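Protein (o6-methylguanine-dna methyltransferase) (Thermococcus kodakarensis, PDB 1MGT) repairs O6-methylguanine and O4-methylthymine in DNA by transferring the methyl group irreversibly to one of its own cysteines, a suicide reaction. Local coordinates at residues Val109-Tyr112 against Gly113-Ala116. Numbering follows the deposited sequence.
With SO4 (sulfate ion), chain B.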
loop_
_atom_site.group_PDB
_atom_site.type_symbol
_atom_site.label_atom_id
_atom_site.label_comp_id
_atom_site.label_asym_id
_atom_site.label_seq_id
_atom_site.Cartn_x
_atom_site.Cartn_y
_atom_site.Cartn_z
ATOM N N VAL A 109 -9.512 -6.786 10.659
ATOM C CA VAL A 109 -8.993 -5.439 10.837
ATOM C C VAL A 109 -8.292 -5.366 12.200
ATOM O O VAL A 109 -8.304 -6.360 12.935
ATOM C CB VAL A 109 -10.060 -4.346 10.773
ATOM C CG1 VAL A 109 -10.784 -4.323 9.409
ATOM C CG2 VAL A 109 -11.093 -4.537 11.893
ATOM N N ILE A 110 -7.683 -4.236 12.472
ATOM C CA ILE A 110 -7.003 -4.026 13.766
ATOM C C ILE A 110 -7.022 -2.523 13.990
ATOM O O ILE A 110 -6.971 -1.743 13.022
ATOM C CB ILE A 110 -5.596 -4.593 13.806
ATOM C CG1 ILE A 110 -5.069 -4.586 15.262
ATOM C CG2 ILE A 110 -4.658 -3.759 12.907
ATOM C CD1 ILE A 110 -3.986 -5.623 15.502
ATOM N N THR A 111 -7.154 -2.063 15.224
ATOM C CA THR A 111 -7.182 -0.636 15.460
ATOM C C THR A 111 -5.769 -0.092 15.552
ATOM O O THR A 111 -4.806 -0.845 15.776
ATOM C CB THR A 111 -7.937 -0.287 16.774
ATOM O OG1 THR A 111 -7.194 -0.832 17.866
ATOM C CG2 THR A 111 -9.346 -0.877 16.731
ATOM N N TYR A 112 -5.624 1.222 15.396
ATOM C CA TYR A 112 -4.302 1.827 15.528
ATOM C C TYR A 112 -3.756 1.479 16.939
ATOM O O TYR A 112 -2.605 1.150 17.085
ATOM C CB TYR A 112 -4.347 3.350 15.474
ATOM C CG TYR A 112 -4.622 3.855 14.073
ATOM C CD1 TYR A 112 -5.917 4.216 13.731
ATOM C CD2 TYR A 112 -3.616 3.956 13.126
ATOM C CE1 TYR A 112 -6.206 4.677 12.465
ATOM C CE2 TYR A 112 -3.897 4.421 11.851
ATOM C CZ TYR A 112 -5.190 4.774 11.538
ATOM O OH TYR A 112 -5.503 5.241 10.276
ATOM N N GLY A 113 -4.647 1.636 17.939
ATOM C CA GLY A 113 -4.256 1.351 19.303
ATOM C C GLY A 113 -3.812 -0.079 19.544
ATOM O O GLY A 113 -2.824 -0.276 20.269
ATOM N N ASP A 114 -4.506 -1.080 19.011
ATOM C CA ASP A 114 -4.145 -2.479 19.215
ATOM C C ASP A 114 -2.861 -2.825 18.473
ATOM O O ASP A 114 -2.044 -3.611 18.944
ATOM C CB ASP A 114 -5.281 -3.415 18.751
ATOM C CG ASP A 114 -6.489 -3.280 19.694
ATOM O OD1 ASP A 114 -6.347 -2.705 20.781
ATOM O OD2 ASP A 114 -7.564 -3.752 19.305
ATOM N N LEU A 115 -2.672 -2.182 17.302
ATOM C CA LEU A 115 -1.427 -2.462 16.545
ATOM C C LEU A 115 -0.240 -1.907 17.321
ATOM O O LEU A 115 0.809 -2.562 17.440
ATOM C CB LEU A 115 -1.546 -1.834 15.150
ATOM C CG LEU A 115 -0.317 -1.944 14.244
ATOM C CD1 LEU A 115 0.095 -3.386 14.031
ATOM C CD2 LEU A 115 -0.654 -1.310 12.872
ATOM N N ALA A 116 -0.404 -0.719 17.901
ATOM C CA ALA A 116 0.640 -0.093 18.685
ATOM C C ALA A 116 0.971 -0.955 19.911
ATOM O O ALA A 116 2.138 -1.167 20.247
ATOM C CB ALA A 116 0.250 1.294 19.141
HETATM S S SO4 B . -7.573 4.284 17.964
HETATM O O1 SO4 B . -7.005 4.832 16.652
HETATM O O2 SO4 B . -9.042 4.510 17.907
HETATM O O3 SO4 B . -6.908 5.042 19.048
HETATM O O4 SO4 B . -7.279 2.842 18.069
HETATM O O HOH W 1 -8.458 -4.277 16.889
#
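Thr111 N-caps the helix 112-118: its OG1 accepts from Asp114 N at 2.9 Å with an N-H...O angle of 159°. A chi1 of 65° tucks OG1 back over its own backbone, directed at the first helical turn. A water donates to Asp114 OD2 at 2.6 Å and accepts from Thr111 N, so the return half of a capping box runs through water. The helical bonds follow, Leu115 N to Thr111 O (2.9 Å) and Ala116 N to Tyr112 O. Ile110 CG1, 3.7 Å from Asp114 CB, completes the tight part. The open side carries exposed Asp114, its water and a sulfate, probably a crystallisation additive. Gly113 N donates to sulfate O4 (2.9 Å, 157°), as expected for an anion at a helix N-terminus; sulfate O1 sits at the Tyr112 ring edge, 3.2 Å from CD1, and His147 also binds the ion. The Tyr112 side chain is about 7 Å from that of Cys141, the inferred methyl acceptor. Within the DNA-binding domain, strand 110-111 pairs in parallel with 144-145, where Leu115 packs on Val144; Leu115 and Ala116 both rest on Val126 of helix 123-131, consistent with this family's helix-turn-helix.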